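Local coordinates for protein 2,3-bisphosphoglycerate-independent phosphoglycerate mutase (Pyrococcus horikoshii, PDB 2ZKT) that probably catalyses the metal-dependent interconversion of 2-phosphoglycerate and 3-phosphoglycerate in glycolysis, without needing 2,3-bisphosphoglycerate, at residues 37-48 with 372-383; 337-348 with 360-368. All coordinates share one frame; numbering follows the deposited sequence.

Contact 1. Residues 37-48 with 372-383; sequences MDKLAEIGILGQ and TDDTKRFGEREA. With CA (calcium ion), chain F.
The Phe378 ring meets Leu46 at one edge, near the ring plane, with CD1 4.2 Å from Leu46 CG. Met37 approaches obliquely, its SD 3.8 Å from Phe378 CD2, a Met-aromatic contact made by a flexible thioether chain bent at its last torsion. Leu29 and Leu364 also pack against the Phe378 side chain. The Asp38 carboxylate is approached from above its plane by the N-H of Phe378, whose bond to OD1 is nearly straight (3.1 Å, 174°). Asp38 OD2 rests against CG of Arg377, so the aliphatic stem, not the guanidinium, does the touching. A third flat group, the Asp373 carboxylate, works with both oxygens. OD2 accepts Leu46 N at 2.8 Å and also takes Gly387 N; OD1 accepts Thr375 N from above the plane, which makes an Asx turn, and Thr375 OG1. The Leu46 and Thr375 OG1 bonds arrive on the syn side, tilted out of plane. With CG between the backbone N and the carbonyl carbon (chi1 59°), OD1 holds its own loop while OD2 faces strand 45-48. This turn belongs to a calcium site in a protein of the alkaline phosphatase superfamily: Glu42 O (2.4 Å), Thr372 OG1 (2.7 Å), Asp373 O and three waters bind the ion. Threonine suits its place because the hydroxyl oxygen binds calcium while its proton goes to Gly44 O. Glu42 OE2 reaches calcium through a water and forms a long salt bridge with Lys376 NZ.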
loop_
_atom_site.group_PDB
_atom_site.type_symbol
_atom_site.label_atom_id
_atom_site.label_comp_id
_atom_site.label_asym_id
_atom_site.label_seq_id
_atom_site.Cartn_x
_atom_site.Cartn_y
_atom_site.Cartn_z
ATOM N N MET B 37 -6.987 -5.393 3.981
ATOM C CA MET B 37 -8.226 -5.163 3.245
ATOM C C MET B 37 -8.245 -6.091 2.007
ATOM O O MET B 37 -9.313 -6.583 1.611
ATOM C CB MET B 37 -8.363 -3.674 2.859
ATOM C CG MET B 37 -8.680 -2.779 4.082
ATOM S SD MET B 37 -8.978 -1.009 3.755
ATOM C CE MET B 37 -7.308 -0.295 3.970
ATOM N N ASP B 38 -7.072 -6.357 1.413
ATOM C CA ASP B 38 -6.997 -7.257 0.249
ATOM C C ASP B 38 -7.399 -8.679 0.675
ATOM O O ASP B 38 -8.046 -9.407 -0.084
ATOM C CB ASP B 38 -5.573 -7.309 -0.344
ATOM C CG ASP B 38 -5.143 -5.981 -0.980
ATOM O OD1 ASP B 38 -5.942 -5.010 -0.939
ATOM O OD2 ASP B 38 -4.001 -5.916 -1.517
ATOM N N LYS B 39 -6.998 -9.073 1.884
ATOM C CA LYS B 39 -7.333 -10.393 2.409
ATOM C C LYS B 39 -8.855 -10.479 2.580
ATOM O O LYS B 39 -9.487 -11.475 2.200
ATOM C CB LYS B 39 -6.642 -10.607 3.767
ATOM C CG LYS B 39 -7.005 -11.921 4.447
ATOM C CD LYS B 39 -7.329 -11.708 5.927
ATOM C CE LYS B 39 -6.105 -11.218 6.708
ATOM N NZ LYS B 39 -5.778 -12.078 7.891
ATOM N N LEU B 40 -9.439 -9.426 3.157
ATOM C CA LEU B 40 -10.887 -9.387 3.369
ATOM C C LEU B 40 -11.656 -9.351 2.038
ATOM O O LEU B 40 -12.702 -10.005 1.895
ATOM C CB LEU B 40 -11.257 -8.168 4.229
ATOM C CG LEU B 40 -10.891 -8.271 5.716
ATOM C CD1 LEU B 40 -11.250 -6.953 6.423
ATOM C CD2 LEU B 40 -11.640 -9.447 6.348
ATOM N N ALA B 41 -11.138 -8.594 1.063
ATOM C CA ALA B 41 -11.790 -8.530 -0.246
ATOM C C ALA B 41 -11.709 -9.919 -0.878
ATOM O O ALA B 41 -12.614 -10.353 -1.605
ATOM C CB ALA B 41 -11.086 -7.510 -1.149
ATOM N N GLU B 42 -10.622 -10.622 -0.584
ATOM C CA GLU B 42 -10.421 -11.943 -1.156
ATOM C C GLU B 42 -11.437 -12.970 -0.664
ATOM O O GLU B 42 -11.974 -13.718 -1.460
ATOM C CB GLU B 42 -8.982 -12.409 -0.893
ATOM C CG GLU B 42 -8.527 -13.600 -1.741
ATOM C CD GLU B 42 -9.085 -14.927 -1.245
ATOM O OE1 GLU B 42 -8.867 -15.251 -0.050
ATOM O OE2 GLU B 42 -9.733 -15.648 -2.044
ATOM N N ILE B 43 -11.722 -13.014 0.638
ATOM C CA ILE B 43 -12.709 -13.987 1.132
ATOM C C ILE B 43 -14.115 -13.367 1.197
ATOM O O ILE B 43 -15.103 -14.052 1.498
ATOM C CB ILE B 43 -12.319 -14.553 2.546
ATOM C CG1 ILE B 43 -11.841 -13.425 3.469
ATOM C CG2 ILE B 43 -11.205 -15.578 2.408
ATOM C CD1 ILE B 43 -12.936 -12.597 4.069
ATOM N N GLY B 44 -14.196 -12.067 0.901
ATOM C CA GLY B 44 -15.483 -11.383 0.926
ATOM C C GLY B 44 -16.078 -11.082 -0.445
ATOM O O GLY B 44 -15.822 -11.778 -1.442
ATOM N N ILE B 45 -16.870 -10.013 -0.495
ATOM C CA ILE B 45 -17.524 -9.589 -1.712
ATOM C C ILE B 45 -17.338 -8.079 -1.802
ATOM O O ILE B 45 -17.334 -7.386 -0.777
ATOM C CB ILE B 45 -19.031 -9.977 -1.661
ATOM C CG1 ILE B 45 -19.690 -9.777 -3.026
ATOM C CG2 ILE B 45 -19.764 -9.170 -0.584
ATOM C CD1 ILE B 45 -21.140 -10.292 -3.071
ATOM N N LEU B 46 -17.183 -7.570 -3.023
ATOM C CA LEU B 46 -16.984 -6.140 -3.253
ATOM C C LEU B 46 -18.117 -5.464 -4.037
ATOM O O LEU B 46 -18.893 -6.114 -4.748
ATOM C CB LEU B 46 -15.666 -5.923 -4.010
ATOM C CG LEU B 46 -14.390 -5.509 -3.247
ATOM C CD1 LEU B 46 -14.141 -6.405 -2.059
ATOM C CD2 LEU B 46 -13.208 -5.549 -4.224
ATOM N N GLY B 47 -18.185 -4.137 -3.913
ATOM C CA GLY B 47 -19.183 -3.360 -4.630
ATOM C C GLY B 47 -18.823 -1.874 -4.632
ATOM O O GLY B 47 -17.813 -1.464 -4.059
ATOM N N GLN B 48 -19.664 -1.069 -5.288
ATOM C CA GLN B 48 -19.474 0.378 -5.358
ATOM C C GLN B 48 -20.741 0.978 -4.780
ATOM O O GLN B 48 -21.851 0.508 -5.076
ATOM C CB GLN B 48 -19.359 0.875 -6.804
ATOM C CG GLN B 48 -18.368 0.169 -7.677
ATOM C CD GLN B 48 -18.266 0.822 -9.053
ATOM O OE1 GLN B 48 -17.568 1.829 -9.219
ATOM N NE2 GLN B 48 -18.970 0.261 -10.044
ATOM N N THR B 372 -18.749 -15.078 -1.232
ATOM C CA THR B 372 -17.549 -14.419 -1.763
ATOM C C THR B 372 -17.449 -14.429 -3.292
ATOM O O THR B 372 -17.636 -15.470 -3.919
ATOM C CB THR B 372 -16.246 -15.024 -1.139
ATOM O OG1 THR B 372 -15.095 -14.363 -1.691
ATOM C CG2 THR B 372 -16.134 -16.501 -1.423
ATOM N N ASP B 373 -17.183 -13.257 -3.887
ATOM C CA ASP B 373 -17.043 -13.140 -5.342
ATOM C C ASP B 373 -15.568 -13.428 -5.673
ATOM O O ASP B 373 -14.808 -13.792 -4.784
ATOM C CB ASP B 373 -17.488 -11.730 -5.830
ATOM C CG ASP B 373 -16.685 -10.563 -5.184
ATOM O OD1 ASP B 373 -15.534 -10.780 -4.699
ATOM O OD2 ASP B 373 -17.215 -9.414 -5.176
ATOM N N ASP B 374 -15.154 -13.284 -6.930
ATOM C CA ASP B 374 -13.761 -13.582 -7.262
ATOM C C ASP B 374 -12.786 -12.399 -7.261
ATOM O O ASP B 374 -11.767 -12.439 -7.950
ATOM C CB ASP B 374 -13.668 -14.327 -8.607
ATOM C CG ASP B 374 -14.301 -13.562 -9.741
ATOM O OD1 ASP B 374 -14.144 -12.318 -9.784
ATOM O OD2 ASP B 374 -14.947 -14.206 -10.601
ATOM N N THR B 375 -13.092 -11.351 -6.490
ATOM C CA THR B 375 -12.195 -10.205 -6.398
ATOM C C THR B 375 -11.038 -10.626 -5.469
ATOM O O THR B 375 -11.241 -11.413 -4.527
ATOM C CB THR B 375 -12.899 -8.960 -5.792
ATOM O OG1 THR B 375 -13.503 -9.316 -4.537
ATOM C CG2 THR B 375 -13.968 -8.416 -6.737
ATOM N N LYS B 376 -9.840 -10.095 -5.727
ATOM C CA LYS B 376 -8.652 -10.446 -4.942
ATOM C C LYS B 376 -8.103 -9.333 -4.048
ATOM O O LYS B 376 -7.579 -9.618 -2.969
ATOM C CB LYS B 376 -7.533 -10.931 -5.881
ATOM C CG LYS B 376 -7.876 -12.186 -6.682
ATOM C CD LYS B 376 -8.157 -13.372 -5.760
ATOM C CE LYS B 376 -8.457 -14.646 -6.556
ATOM N NZ LYS B 376 -8.742 -15.827 -5.666
ATOM N N ARG B 377 -8.198 -8.077 -4.490
ATOM C CA ARG B 377 -7.706 -6.945 -3.700
ATOM C C ARG B 377 -8.782 -5.884 -3.500
ATOM O O ARG B 377 -9.837 -5.924 -4.144
ATOM C CB ARG B 377 -6.490 -6.295 -4.371
ATOM C CG ARG B 377 -5.207 -7.101 -4.259
ATOM C CD ARG B 377 -4.058 -6.371 -4.944
ATOM N NE ARG B 377 -4.404 -6.020 -6.321
ATOM C CZ ARG B 377 -4.642 -6.911 -7.285
ATOM N NH1 ARG B 377 -4.568 -8.217 -7.026
ATOM N NH2 ARG B 377 -4.971 -6.494 -8.509
ATOM N N PHE B 378 -8.517 -4.926 -2.612
ATOM C CA PHE B 378 -9.490 -3.868 -2.351
ATOM C C PHE B 378 -9.095 -2.590 -3.081
ATOM O O PHE B 378 -8.108 -1.948 -2.739
ATOM C CB PHE B 378 -9.620 -3.604 -0.840
ATOM C CG PHE B 378 -10.753 -2.662 -0.479
ATOM C CD1 PHE B 378 -12.038 -2.853 -1.014
ATOM C CD2 PHE B 378 -10.541 -1.585 0.386
ATOM C CE1 PHE B 378 -13.094 -1.990 -0.697
ATOM C CE2 PHE B 378 -11.594 -0.707 0.715
ATOM C CZ PHE B 378 -12.878 -0.910 0.168
ATOM N N GLY B 379 -9.874 -2.230 -4.099
ATOM C CA GLY B 379 -9.588 -1.026 -4.866
ATOM C C GLY B 379 -10.777 -0.638 -5.729
ATOM O O GLY B 379 -11.668 -1.461 -5.976
ATOM N N GLU B 380 -10.794 0.606 -6.204
ATOM C CA GLU B 380 -11.904 1.074 -7.025
ATOM C C GLU B 380 -12.136 0.232 -8.284
ATOM O O GLU B 380 -13.284 -0.107 -8.590
ATOM C CB GLU B 380 -11.718 2.554 -7.403
ATOM C CG GLU B 380 -11.857 3.503 -6.211
ATOM C CD GLU B 380 -10.518 3.818 -5.540
ATOM O OE1 GLU B 380 -9.647 2.919 -5.467
ATOM O OE2 GLU B 380 -10.341 4.976 -5.085
ATOM N N ARG B 381 -11.072 -0.117 -9.016
ATOM C CA ARG B 381 -11.267 -0.916 -10.221
ATOM C C ARG B 381 -11.740 -2.333 -9.905
ATOM O O ARG B 381 -12.500 -2.930 -10.671
ATOM C CB ARG B 381 -9.984 -0.946 -11.088
ATOM C CG ARG B 381 -10.037 0.063 -12.270
ATOM C CD ARG B 381 -10.234 1.506 -11.779
ATOM N NE ARG B 381 -9.021 2.057 -11.169
ATOM C CZ ARG B 381 -8.001 2.576 -11.859
ATOM N NH1 ARG B 381 -8.043 2.626 -13.185
ATOM N NH2 ARG B 381 -6.927 3.028 -11.229
ATOM N N GLU B 382 -11.305 -2.859 -8.757
ATOM C CA GLU B 382 -11.703 -4.194 -8.326
ATOM C C GLU B 382 -13.193 -4.150 -7.898
ATOM O O GLU B 382 -13.976 -5.049 -8.220
ATOM C CB GLU B 382 -10.804 -4.629 -7.155
ATOM C CG GLU B 382 -10.725 -6.139 -6.907
ATOM C CD GLU B 382 -9.873 -6.887 -7.939
ATOM O OE1 GLU B 382 -9.008 -6.256 -8.583
ATOM O OE2 GLU B 382 -10.052 -8.113 -8.090
ATOM N N ALA B 383 -13.580 -3.088 -7.189
ATOM C CA ALA B 383 -14.960 -2.947 -6.736
ATOM C C ALA B 383 -15.915 -2.852 -7.926
ATOM O O ALA B 383 -17.086 -3.206 -7.862
ATOM C CB ALA B 383 -15.047 -1.673 -5.892
HETATM CA CA CA F . -13.035 -14.737 -3.352
HETATM O O HOH W 1 -13.797 -11.962 -3.172
HETATM O O HOH W 2 -11.268 -13.836 -4.473
HETATM O O HOH W 3 -12.217 -16.494 -2.408
HETATM O O HOH W 4 -19.838 -2.901 -9.081
#

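Contact 2. Residues 337-348 with 360-368; sequences EEVVIAITGDHS and PVPLLIAGG. With ZN (zinc ion), chain G.
Ile341 and Ala366 form a hydrogen-bonded antiparallel pair, Ile341 N to Ala366 O at 2.7 Å and the return bond from Ala366 N to Ile341 O at 2.8 Å. Ile343 and Leu364 repeat the pattern two residues on, and Ala342 faces Ile365 as a non-hydrogen-bonded pair between them. Ile341, Ile343, Leu364 and Ala366 share one face of the sheet; there CG2 of Ile341 lies 3.9 Å from CB of Ala366, and the small alanine fits beside the branched chain. On the opposite face Ile365 sends CG1 to Ala342 CB and CG2 to Val340 CG1. Thr344 closes the pairing with its side chain: OG1, anti to the backbone N (chi1 -170°), donates to Pro362 O (2.5 Å), arriving 37° above the carbonyl plane. At the other end Gly367 has phi 136°, a backbone shape open mainly to a residue without a side chain. At the start of strand 361-366, branched, apolar Val361 packs CG2 against the His347 backbone and CG1 against Gly345 N. Asp346 OD2 (2.3 Å) and His347 NE2 (2.4 Å) bind one of two zinc ions, with Asp13 and Ser60. His347 ND1 donates to Ser348 O from above the carbonyl plane, and His356, a ligand of the other zinc with Asp305 and His309, stacks on the ring; together these probably limit its rotation. Strand 339-344 runs parallel to strand 6-12 on its far side, strand 45-50 flanks 361-366, and Leu40 and Ile43 of helix 35-43 pack over the face carrying Ile341 and Ala366.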
loop_
_atom_site.group_PDB
_atom_site.type_symbol
_atom_site.label_atom_id
_atom_site.label_comp_id
_atom_site.label_asym_id
_atom_site.label_seq_id
_atom_site.Cartn_x
_atom_site.Cartn_y
_atom_site.Cartn_z
ATOM N N GLU B 337 -16.817 -15.432 11.690
ATOM C CA GLU B 337 -18.081 -16.172 11.665
ATOM C C GLU B 337 -19.110 -15.541 12.617
ATOM O O GLU B 337 -20.315 -15.763 12.520
ATOM C CB GLU B 337 -17.798 -17.631 12.048
ATOM C CG GLU B 337 -19.074 -18.463 12.233
ATOM C CD GLU B 337 -19.992 -18.291 11.038
ATOM O OE1 GLU B 337 -19.547 -18.509 9.917
ATOM O OE2 GLU B 337 -21.174 -18.005 11.251
ATOM N N GLU B 338 -18.590 -14.751 13.584
ATOM C CA GLU B 338 -19.470 -14.088 14.551
ATOM C C GLU B 338 -19.659 -12.592 14.229
ATOM O O GLU B 338 -20.597 -11.943 14.679
ATOM C CB GLU B 338 -18.842 -14.238 15.946
ATOM C CG GLU B 338 -18.668 -15.702 16.370
ATOM C CD GLU B 338 -18.024 -15.751 17.741
ATOM O OE1 GLU B 338 -16.899 -15.288 17.878
ATOM O OE2 GLU B 338 -18.655 -16.278 18.664
ATOM N N VAL B 339 -18.742 -12.020 13.455
ATOM C CA VAL B 339 -18.797 -10.598 13.141
ATOM C C VAL B 339 -18.775 -10.349 11.639
ATOM O O VAL B 339 -17.875 -10.802 10.924
ATOM C CB VAL B 339 -17.596 -9.839 13.795
ATOM C CG1 VAL B 339 -17.730 -8.350 13.576
ATOM C CG2 VAL B 339 -17.536 -10.140 15.281
ATOM N N VAL B 340 -19.786 -9.627 11.164
ATOM C CA VAL B 340 -19.879 -9.280 9.756
ATOM C C VAL B 340 -19.190 -7.931 9.613
ATOM O O VAL B 340 -19.597 -6.953 10.246
ATOM C CB VAL B 340 -21.337 -9.148 9.325
ATOM C CG1 VAL B 340 -21.406 -8.711 7.866
ATOM C CG2 VAL B 340 -22.053 -10.482 9.544
ATOM N N ILE B 341 -18.145 -7.873 8.787
ATOM C CA ILE B 341 -17.420 -6.622 8.618
ATOM C C ILE B 341 -17.599 -5.943 7.258
ATOM O O ILE B 341 -17.564 -6.581 6.196
ATOM C CB ILE B 341 -15.904 -6.820 8.901
ATOM C CG1 ILE B 341 -15.182 -5.469 8.842
ATOM C CG2 ILE B 341 -15.311 -7.781 7.894
ATOM C CD1 ILE B 341 -13.725 -5.532 9.279
ATOM N N ALA B 342 -17.798 -4.624 7.309
ATOM C CA ALA B 342 -17.975 -3.834 6.104
ATOM C C ALA B 342 -17.019 -2.648 6.155
ATOM O O ALA B 342 -16.860 -2.000 7.197
ATOM C CB ALA B 342 -19.430 -3.353 5.990
ATOM N N ILE B 343 -16.370 -2.363 5.033
ATOM C CA ILE B 343 -15.435 -1.250 4.982
ATOM C C ILE B 343 -15.666 -0.411 3.734
ATOM O O ILE B 343 -15.788 -0.934 2.623
ATOM C CB ILE B 343 -13.974 -1.757 4.975
ATOM C CG1 ILE B 343 -13.696 -2.557 6.254
ATOM C CG2 ILE B 343 -13.011 -0.572 4.848
ATOM C CD1 ILE B 343 -12.346 -3.256 6.282
ATOM N N THR B 344 -15.740 0.900 3.912
ATOM C CA THR B 344 -15.910 1.776 2.762
ATOM C C THR B 344 -15.643 3.220 3.174
ATOM O O THR B 344 -15.114 3.503 4.239
ATOM C CB THR B 344 -17.351 1.626 2.250
ATOM O OG1 THR B 344 -17.476 2.286 0.986
ATOM C CG2 THR B 344 -18.333 2.270 3.236
ATOM N N GLY B 345 -15.993 4.145 2.268
ATOM C CA GLY B 345 -15.916 5.553 2.628
ATOM C C GLY B 345 -17.303 6.190 2.544
ATOM O O GLY B 345 -18.171 5.743 1.806
ATOM N N ASP B 346 -17.517 7.228 3.375
ATOM C CA ASP B 346 -18.788 7.942 3.293
ATOM C C ASP B 346 -18.916 8.706 1.966
ATOM O O ASP B 346 -19.987 9.156 1.572
ATOM C CB ASP B 346 -18.887 8.905 4.482
ATOM C CG ASP B 346 -17.674 9.828 4.500
ATOM O OD1 ASP B 346 -16.581 9.343 4.189
ATOM O OD2 ASP B 346 -17.827 11.001 4.835
ATOM N N HIS B 347 -17.758 8.873 1.285
ATOM C CA HIS B 347 -17.768 9.534 -0.020
ATOM C C HIS B 347 -16.363 9.587 -0.644
ATOM O O HIS B 347 -15.364 9.209 -0.040
ATOM C CB HIS B 347 -18.328 10.952 0.161
ATOM C CG HIS B 347 -17.409 11.756 1.048
ATOM N ND1 HIS B 347 -16.184 12.187 0.652
ATOM C CD2 HIS B 347 -17.643 12.215 2.350
ATOM C CE1 HIS B 347 -15.694 12.893 1.691
ATOM N NE2 HIS B 347 -16.546 12.926 2.723
ATOM N N SER B 348 -16.314 10.034 -1.918
ATOM C CA SER B 348 -15.022 10.213 -2.586
ATOM C C SER B 348 -14.481 11.632 -2.388
ATOM O O SER B 348 -15.222 12.611 -2.369
ATOM C CB SER B 348 -15.216 9.950 -4.082
ATOM O OG SER B 348 -15.315 8.536 -4.287
ATOM N N PRO B 360 -18.540 7.096 -7.091
ATOM C CA PRO B 360 -18.994 6.057 -6.152
ATOM C C PRO B 360 -17.806 5.625 -5.288
ATOM O O PRO B 360 -16.663 5.892 -5.633
ATOM C CB PRO B 360 -19.510 4.940 -7.083
ATOM C CG PRO B 360 -18.667 5.127 -8.346
ATOM C CD PRO B 360 -18.659 6.640 -8.496
ATOM N N VAL B 361 -18.077 4.951 -4.174
ATOM C CA VAL B 361 -17.008 4.561 -3.270
ATOM C C VAL B 361 -16.840 3.051 -3.145
ATOM O O VAL B 361 -17.814 2.309 -3.030
ATOM C CB VAL B 361 -17.267 5.155 -1.855
ATOM C CG1 VAL B 361 -16.073 4.883 -0.938
ATOM C CG2 VAL B 361 -17.524 6.647 -1.962
ATOM N N PRO B 362 -15.582 2.577 -3.150
ATOM C CA PRO B 362 -15.364 1.132 -3.031
ATOM C C PRO B 362 -15.919 0.637 -1.702
ATOM O O PRO B 362 -15.819 1.317 -0.673
ATOM C CB PRO B 362 -13.834 0.995 -3.148
ATOM C CG PRO B 362 -13.337 2.322 -2.657
ATOM C CD PRO B 362 -14.302 3.304 -3.257
ATOM N N LEU B 363 -16.513 -0.556 -1.745
ATOM C CA LEU B 363 -17.133 -1.169 -0.578
ATOM C C LEU B 363 -16.784 -2.652 -0.498
ATOM O O LEU B 363 -16.759 -3.346 -1.510
ATOM C CB LEU B 363 -18.668 -1.035 -0.682
ATOM C CG LEU B 363 -19.548 -1.915 0.232
ATOM C CD1 LEU B 363 -19.224 -1.615 1.703
ATOM C CD2 LEU B 363 -21.031 -1.652 -0.043
ATOM N N LEU B 364 -16.526 -3.140 0.712
ATOM C CA LEU B 364 -16.250 -4.554 0.869
ATOM C C LEU B 364 -17.012 -5.062 2.095
ATOM O O LEU B 364 -17.194 -4.334 3.077
ATOM C CB LEU B 364 -14.742 -4.809 1.016
ATOM C CG LEU B 364 -13.989 -4.700 2.352
ATOM C CD1 LEU B 364 -14.436 -5.781 3.327
ATOM C CD2 LEU B 364 -12.493 -4.880 2.071
ATOM N N ILE B 365 -17.479 -6.305 2.012
ATOM C CA ILE B 365 -18.183 -6.937 3.111
ATOM C C ILE B 365 -17.628 -8.355 3.236
ATOM O O ILE B 365 -17.522 -9.090 2.237
ATOM C CB ILE B 365 -19.703 -7.014 2.854
ATOM C CG1 ILE B 365 -20.261 -5.604 2.610
ATOM C CG2 ILE B 365 -20.393 -7.665 4.052
ATOM C CD1 ILE B 365 -21.745 -5.591 2.238
ATOM N N ALA B 366 -17.263 -8.738 4.458
ATOM C CA ALA B 366 -16.718 -10.067 4.698
ATOM C C ALA B 366 -17.229 -10.598 6.032
ATOM O O ALA B 366 -17.538 -9.821 6.944
ATOM C CB ALA B 366 -15.187 -10.018 4.692
ATOM N N GLY B 367 -17.320 -11.923 6.145
ATOM C CA GLY B 367 -17.807 -12.522 7.380
ATOM C C GLY B 367 -18.797 -13.650 7.137
ATOM O O GLY B 367 -18.993 -14.088 5.996
ATOM N N GLY B 368 -19.422 -14.131 8.211
ATOM C CA GLY B 368 -20.384 -15.213 8.073
ATOM C C GLY B 368 -21.542 -14.821 7.171
ATOM O O GLY B 368 -22.036 -13.692 7.243
HETATM ZN ZN ZN G . -16.459 12.778 5.155
#

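The two contacts have centres 10 Å apart on the same side of the chain's centre and share one mixed sheet. Strand 45-50 of contact 1 lies next to strand 361-366 of contact 2, probably joined by hydrogen bonds from Ile45 N to Ile365 O and from Leu363 N to Gly47 O. Along the chain, residues 37-48 come first, then both segments of contact 2, and finally 372-383, so the outer pairing encloses the inner one. Packing of Leu46 on Leu364 and of Ile43 on Ala366 completes the junction. These neighbouring strands thus link the peripheral calcium site to the framework whose 346-347 loop binds zinc.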